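PDB 1I36: conserved protein from Methanothermobacter thermautotrophicus, which is of unknown function but binds NADP and structurally resembles the 3-hydroxyacid dehydrogenases. Local coordinates for residues I6-V11 against R42-T47; G168-L173 against K210-H215. The protein carries 1 engineered substitution. All coordinates share one frame; numbering follows the deposited sequence.

Overall arrangement
Contact 1 comes first along the chain and contact 2 follows in series. Their centres lie about 34 Å apart, on opposite sides of the chain's centre. Nearest atoms are about 12 Å apart, so the two do not touch. Contact 1 belongs to the Rossmann-type NADP-binding part. It joins the turn between strand 2-6 and helix 10-21 to the end of helix 35-44. Contact 2 belongs to the helical part, where helix 154-182 meets the end of helix 202-214. No helix or strand is shared. One contact sits beside the cofactor. The other lies in the helical C-terminal part, whose helix 154-182 also meets the second subunit.

Contact 1. Residues I6-V11 against R42-T47; sequences IGFGEV and RTVGVT. With NAP (NADP nicotinamide-adenine-dinucleotide phosphate), chain C.
The glycine-rich turn of a Rossmann-type nucleotide-binding fold carries this contact: Phe8 leaves the turn and packs on Val44 and Val46, at the end of helix 35-44 and just beyond it. Gly7, Gly9 and Ala12 are consistent with a GxGxxA signature, and NADP is bound along this turn. Phe8 CG lies opposite its backbone N (chi1 -153°), which sends the ring away from the cofactor. The end of the ring does the touching. Phe8 CZ comes within 3.4 Å of Val46 CG1, a tight approach by a methyl that arrives from the opposite direction. Val44 CG2 sits at the ring edge, near its plane, 4.1 Å from Phe8 CE2. Gly45, with positive phi, ends the helix and separates the two valines. Thr37, Ala41 and Arg40 of helix 35-44 also touch Phe8, and so do Thr28 and Ala16. The ring thus packs against helices 10-21 and 35-44 and strand 25-28.

The backbone amides at the start of helix 10-21 hold the pyrophosphate. Glu10 N gives a nearly straight bond to NADP O2A (3.0 Å, 175°). Val11 N does the same to NADP O2N (2.8 Å, 170°). Both amides belong to the first turn of the helix, whose dipole would probably help to hold the negative charge. Gly9 lets its CA come within 3.1 Å of NADP O5B. Glu10 OE2 is salt-bridged to Arg117, while Glu10 OE1 receives a weak bond from the nicotinamide amide. Val11 CG2 packs against a face of the nicotinamide ring, 3.4 Å from NADP C2N.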
loop_
_atom_site.group_PDB
_atom_site.type_symbol
_atom_site.label_atom_id
_atom_site.label_comp_id
_atom_site.label_asym_id
_atom_site.label_seq_id
_atom_site.Cartn_x
_atom_site.Cartn_y
_atom_site.Cartn_z
ATOM N N ILE A 6 -9.781 -18.366 -31.037
ATOM C CA ILE A 6 -9.688 -19.746 -30.577
ATOM C C ILE A 6 -10.329 -19.618 -29.199
ATOM O O ILE A 6 -9.827 -18.886 -28.334
ATOM C CB ILE A 6 -8.252 -20.226 -30.454
ATOM C CG1 ILE A 6 -7.531 -20.097 -31.798
ATOM C CG2 ILE A 6 -8.254 -21.696 -30.012
ATOM C CD1 ILE A 6 -5.995 -20.225 -31.658
ATOM N N GLY A 7 -11.446 -20.316 -29.020
ATOM C CA GLY A 7 -12.233 -20.237 -27.811
ATOM C C GLY A 7 -13.280 -19.165 -28.092
ATOM O O GLY A 7 -13.053 -18.286 -28.930
ATOM N N PHE A 8 -14.482 -19.289 -27.529
ATOM C CA PHE A 8 -15.464 -18.235 -27.765
ATOM C C PHE A 8 -16.351 -18.080 -26.568
ATOM O O PHE A 8 -17.546 -18.378 -26.598
ATOM C CB PHE A 8 -16.251 -18.426 -29.075
ATOM C CG PHE A 8 -16.760 -17.139 -29.659
ATOM C CD1 PHE A 8 -15.985 -16.412 -30.547
ATOM C CD2 PHE A 8 -17.990 -16.627 -29.272
ATOM C CE1 PHE A 8 -16.422 -15.169 -31.046
ATOM C CE2 PHE A 8 -18.445 -15.398 -29.755
ATOM C CZ PHE A 8 -17.654 -14.670 -30.642
ATOM N N GLY A 9 -15.706 -17.669 -25.487
ATOM C CA GLY A 9 -16.360 -17.456 -24.217
ATOM C C GLY A 9 -16.640 -15.992 -23.987
ATOM O O GLY A 9 -16.853 -15.255 -24.944
ATOM N N GLU A 10 -16.618 -15.574 -22.726
ATOM C CA GLU A 10 -16.920 -14.197 -22.362
ATOM C C GLU A 10 -15.989 -13.153 -22.967
ATOM O O GLU A 10 -16.449 -12.111 -23.433
ATOM C CB GLU A 10 -16.961 -14.027 -20.841
ATOM C CG GLU A 10 -17.252 -12.593 -20.433
ATOM C CD GLU A 10 -17.651 -12.438 -18.972
ATOM O OE1 GLU A 10 -16.999 -13.029 -18.092
ATOM O OE2 GLU A 10 -18.623 -11.700 -18.707
ATOM N N VAL A 11 -14.683 -13.391 -22.883
ATOM C CA VAL A 11 -13.713 -12.451 -23.463
ATOM C C VAL A 11 -13.882 -12.335 -24.974
ATOM O O VAL A 11 -14.054 -11.236 -25.501
ATOM C CB VAL A 11 -12.288 -12.882 -23.150
ATOM C CG1 VAL A 11 -11.284 -12.041 -23.944
ATOM C CG2 VAL A 11 -12.069 -12.744 -21.652
ATOM N N ARG A 42 -23.280 -17.444 -32.198
ATOM C CA ARG A 42 -24.405 -17.114 -33.063
ATOM C C ARG A 42 -25.114 -15.822 -32.654
ATOM O O ARG A 42 -25.708 -15.156 -33.505
ATOM C CB ARG A 42 -25.352 -18.319 -33.181
ATOM C CG ARG A 42 -24.620 -19.501 -33.798
ATOM C CD ARG A 42 -25.493 -20.676 -34.171
ATOM N NE ARG A 42 -24.687 -21.643 -34.914
ATOM C CZ ARG A 42 -24.883 -22.958 -34.927
ATOM N NH1 ARG A 42 -25.882 -23.498 -34.240
ATOM N NH2 ARG A 42 -24.035 -23.739 -35.582
ATOM N N THR A 43 -25.033 -15.464 -31.369
ATOM C CA THR A 43 -25.621 -14.215 -30.876
ATOM C C THR A 43 -24.819 -13.047 -31.481
ATOM O O THR A 43 -25.385 -12.014 -31.866
ATOM C CB THR A 43 -25.540 -14.112 -29.333
ATOM O OG1 THR A 43 -26.393 -15.096 -28.744
ATOM C CG2 THR A 43 -25.987 -12.729 -28.852
ATOM N N VAL A 44 -23.493 -13.218 -31.541
ATOM C CA VAL A 44 -22.596 -12.211 -32.095
ATOM C C VAL A 44 -22.673 -12.211 -33.619
ATOM O O VAL A 44 -22.600 -11.148 -34.242
ATOM C CB VAL A 44 -21.115 -12.441 -31.631
ATOM C CG1 VAL A 44 -20.147 -11.487 -32.358
ATOM C CG2 VAL A 44 -21.003 -12.233 -30.131
ATOM N N GLY A 45 -22.861 -13.392 -34.217
ATOM C CA GLY A 45 -22.925 -13.493 -35.670
ATOM C C GLY A 45 -21.564 -13.711 -36.319
ATOM O O GLY A 45 -21.271 -13.186 -37.401
ATOM N N VAL A 46 -20.729 -14.513 -35.670
ATOM C CA VAL A 46 -19.401 -14.793 -36.189
ATOM C C VAL A 46 -19.440 -15.768 -37.347
ATOM O O VAL A 46 -20.377 -16.539 -37.488
ATOM C CB VAL A 46 -18.464 -15.365 -35.091
ATOM C CG1 VAL A 46 -18.295 -14.349 -33.963
ATOM C CG2 VAL A 46 -19.021 -16.662 -34.554
ATOM N N THR A 47 -18.429 -15.717 -38.203
ATOM C CA THR A 47 -18.376 -16.633 -39.320
ATOM C C THR A 47 -17.869 -17.973 -38.793
ATOM O O THR A 47 -16.803 -18.040 -38.193
ATOM C CB THR A 47 -17.455 -16.097 -40.425
ATOM O OG1 THR A 47 -18.046 -14.917 -40.993
ATOM C CG2 THR A 47 -17.247 -17.141 -41.508
HETATM P PA NAP C . -15.030 -18.777 -20.770
HETATM O O1A NAP C . -14.261 -19.600 -19.854
HETATM O O2A NAP C . -15.784 -17.545 -20.669
HETATM O O5B NAP C . -14.518 -19.008 -22.343
HETATM C C5B NAP C . -13.370 -19.901 -22.865
HETATM C C4B NAP C . -14.113 -20.561 -23.930
HETATM O O4B NAP C . -12.851 -21.400 -24.501
HETATM C C3B NAP C . -14.683 -21.661 -23.918
HETATM O O3B NAP C . -15.665 -20.926 -24.519
HETATM C C2B NAP C . -14.634 -23.033 -24.463
HETATM O O2B NAP C . -15.359 -23.721 -25.230
HETATM C C1B NAP C . -13.369 -22.696 -24.980
HETATM N N9A NAP C . -12.393 -23.790 -24.811
HETATM C C8A NAP C . -11.977 -24.660 -23.797
HETATM N N7A NAP C . -11.085 -25.522 -24.231
HETATM C C5A NAP C . -10.889 -25.223 -25.566
HETATM C C6A NAP C . -10.057 -25.790 -26.586
HETATM N N6A NAP C . -9.253 -26.828 -26.347
HETATM N N1A NAP C . -10.107 -25.230 -27.856
HETATM C C2A NAP C . -10.928 -24.174 -28.121
HETATM N N3A NAP C . -11.741 -23.595 -27.214
HETATM C C4A NAP C . -11.667 -24.169 -25.940
HETATM O O3 NAP C . -13.668 -17.868 -20.446
HETATM P PN NAP C . -13.288 -16.215 -20.546
HETATM O O1N NAP C . -13.856 -15.521 -19.342
HETATM O O2N NAP C . -13.781 -15.846 -21.878
HETATM O O5D NAP C . -11.723 -15.973 -20.570
HETATM C C5D NAP C . -10.890 -16.489 -21.639
HETATM C C4D NAP C . -9.438 -16.305 -21.239
HETATM O O4D NAP C . -9.032 -14.948 -20.887
HETATM C C3D NAP C . -8.996 -17.151 -20.018
HETATM O O3D NAP C . -7.662 -17.744 -20.114
HETATM C C2D NAP C . -9.078 -16.232 -18.846
HETATM O O2D NAP C . -8.243 -16.600 -17.787
HETATM C C1D NAP C . -8.729 -14.872 -19.490
HETATM N N1N NAP C . -9.292 -13.706 -18.789
HETATM C C2N NAP C . -10.679 -13.574 -18.639
HETATM C C3N NAP C . -11.122 -12.395 -17.951
HETATM C C7N NAP C . -12.535 -12.127 -17.729
HETATM O O7N NAP C . -12.903 -11.095 -17.138
HETATM N N7N NAP C . -13.500 -12.981 -18.158
HETATM C C4N NAP C . -10.170 -11.463 -17.483
HETATM C C5N NAP C . -8.834 -11.616 -17.638
HETATM C C6N NAP C . -8.395 -12.736 -18.294
HETATM P P2B NAP C . -16.427 -24.686 -24.396
HETATM O O1X NAP C . -17.507 -23.841 -23.784
HETATM O O2X NAP C . -16.882 -25.513 -25.481
HETATM O O3X NAP C . -15.658 -25.320 -23.345
#

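Contact 2. Residues G168-L173 against K210-H215; sequences GVSALL and KSSCIH
Ser170 meets Ser212 where two helices of the C-terminal helical part pack together, a region assigned in part to the 6-phosphogluconate dehydrogenase C-terminal clan. The contact is small and buried. It joins the middle of helix 154-182 to the end of helix 202-214. Ser212 OG lies 3.2 Å from Ser170 OG, and it rests against the CB-OG bond of that serine. The hydroxyl pair is at most a weak hydrogen bond. It is not settled, since the proton of Ser170 OG has another acceptor within reach. Such short side chains let the helices approach closely, with the CA atoms of Ser170 and Ser212 6.8 Å apart.

Each hydroxyl also has a possible partner on its own helix. Both OG atoms stand opposite their carbonyl carbon, with chi1 -73° in Ser170 and -81° in Ser212. That setting turns them back along the helix toward the carbonyl four residues earlier. Ser170 OG reaches Thr166 O in this way, and Ser212 OG reaches Arg208 O more weakly. The Ser170 proton can therefore serve its own helix or the neighbouring one, but not fully both.

Farther out, Phe246 of helix 238-249 and Arg219 of helix 216-231 touch Ser212. Val169 and Leu173 pack on Tyr165 of the second subunit, so helix 154-182 also takes part in the interface with that subunit. Within the contact itself the hydroxyl oxygen meets carbon as closely as it meets oxygen: Ser212 OG is 3.2 Å from Ser170 CB.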
loop_
_atom_site.group_PDB
_atom_site.type_symbol
_atom_site.label_atom_id
_atom_site.label_comp_id
_atom_site.label_asym_id
_atom_site.label_seq_id
_atom_site.Cartn_x
_atom_site.Cartn_y
_atom_site.Cartn_z
ATOM N N GLY A 168 -1.876 -7.052 -1.853
ATOM C CA GLY A 168 -1.065 -6.939 -0.650
ATOM C C GLY A 168 -1.529 -5.761 0.221
ATOM O O GLY A 168 -1.595 -5.900 1.429
ATOM N N VAL A 169 -1.804 -4.613 -0.397
ATOM C CA VAL A 169 -2.286 -3.407 0.294
ATOM C C VAL A 169 -3.635 -3.688 0.976
ATOM O O VAL A 169 -3.892 -3.207 2.093
ATOM C CB VAL A 169 -2.428 -2.227 -0.705
ATOM C CG1 VAL A 169 -3.177 -1.045 -0.072
ATOM C CG2 VAL A 169 -1.040 -1.789 -1.175
ATOM N N SER A 170 -4.513 -4.432 0.298
ATOM C CA SER A 170 -5.820 -4.806 0.875
ATOM C C SER A 170 -5.629 -5.617 2.147
ATOM O O SER A 170 -6.360 -5.436 3.136
ATOM C CB SER A 170 -6.639 -5.659 -0.110
ATOM O OG SER A 170 -7.109 -4.830 -1.154
ATOM N N ALA A 171 -4.676 -6.543 2.123
ATOM C CA ALA A 171 -4.409 -7.356 3.300
ATOM C C ALA A 171 -3.799 -6.515 4.438
ATOM O O ALA A 171 -4.097 -6.749 5.618
ATOM C CB ALA A 171 -3.474 -8.490 2.949
ATOM N N LEU A 172 -2.880 -5.619 4.080
ATOM C CA LEU A 172 -2.211 -4.757 5.061
ATOM C C LEU A 172 -3.247 -3.830 5.697
ATOM O O LEU A 172 -3.263 -3.627 6.924
ATOM C CB LEU A 172 -1.109 -3.921 4.400
ATOM C CG LEU A 172 0.139 -4.661 3.912
ATOM C CD1 LEU A 172 0.949 -3.762 2.961
ATOM C CD2 LEU A 172 1.032 -5.107 5.103
ATOM N N LEU A 173 -4.144 -3.317 4.866
ATOM C CA LEU A 173 -5.192 -2.429 5.346
ATOM C C LEU A 173 -6.095 -3.162 6.321
ATOM O O LEU A 173 -6.377 -2.663 7.417
ATOM C CB LEU A 173 -6.033 -1.918 4.205
ATOM C CG LEU A 173 -7.091 -0.922 4.673
ATOM C CD1 LEU A 173 -6.405 0.399 5.078
ATOM C CD2 LEU A 173 -8.082 -0.680 3.546
ATOM N N LYS A 210 -14.113 -3.840 1.518
ATOM C CA LYS A 210 -15.372 -4.543 1.308
ATOM C C LYS A 210 -15.263 -5.589 0.199
ATOM O O LYS A 210 -15.649 -6.732 0.392
ATOM C CB LYS A 210 -16.480 -3.544 0.974
ATOM C CG LYS A 210 -17.116 -2.874 2.184
ATOM C CD LYS A 210 -17.889 -3.886 3.032
ATOM C CE LYS A 210 -19.116 -4.449 2.300
ATOM N NZ LYS A 210 -20.144 -3.408 2.030
ATOM N N SER A 211 -14.716 -5.201 -0.950
ATOM C CA SER A 211 -14.562 -6.116 -2.075
ATOM C C SER A 211 -13.674 -7.306 -1.718
ATOM O O SER A 211 -13.971 -8.444 -2.098
ATOM C CB SER A 211 -13.966 -5.388 -3.273
ATOM O OG SER A 211 -14.620 -4.150 -3.489
ATOM N N SER A 212 -12.599 -7.039 -0.972
ATOM C CA SER A 212 -11.659 -8.080 -0.553
ATOM C C SER A 212 -12.307 -9.125 0.343
ATOM O O SER A 212 -11.915 -10.298 0.338
ATOM C CB SER A 212 -10.438 -7.466 0.159
ATOM O OG SER A 212 -9.491 -6.985 -0.787
ATOM N N CYS A 213 -13.280 -8.697 1.139
ATOM C CA CYS A 213 -13.967 -9.626 2.028
ATOM C C CYS A 213 -15.058 -10.390 1.273
ATOM O O CYS A 213 -15.195 -11.605 1.424
ATOM C CB CYS A 213 -14.528 -8.866 3.228
ATOM S SG CYS A 213 -13.212 -7.956 4.093
ATOM N N ILE A 214 -15.788 -9.678 0.419
ATOM C CA ILE A 214 -16.860 -10.257 -0.387
ATOM C C ILE A 214 -16.289 -11.365 -1.283
ATOM O O ILE A 214 -16.796 -12.493 -1.302
ATOM C CB ILE A 214 -17.540 -9.151 -1.260
ATOM C CG1 ILE A 214 -18.331 -8.181 -0.366
ATOM C CG2 ILE A 214 -18.446 -9.771 -2.326
ATOM C CD1 ILE A 214 -18.778 -6.881 -1.059
ATOM N N HIS A 215 -15.172 -11.066 -1.942
ATOM C CA HIS A 215 -14.524 -12.010 -2.848
ATOM C C HIS A 215 -13.292 -12.665 -2.259
ATOM O O HIS A 215 -12.350 -12.999 -2.988
ATOM C CB HIS A 215 -14.137 -11.295 -4.140
ATOM C CG HIS A 215 -15.290 -10.650 -4.845
ATOM N ND1 HIS A 215 -16.335 -11.374 -5.383
ATOM C CD2 HIS A 215 -15.535 -9.352 -5.151
ATOM C CE1 HIS A 215 -17.167 -10.553 -5.999
ATOM N NE2 HIS A 215 -16.706 -9.321 -5.874
#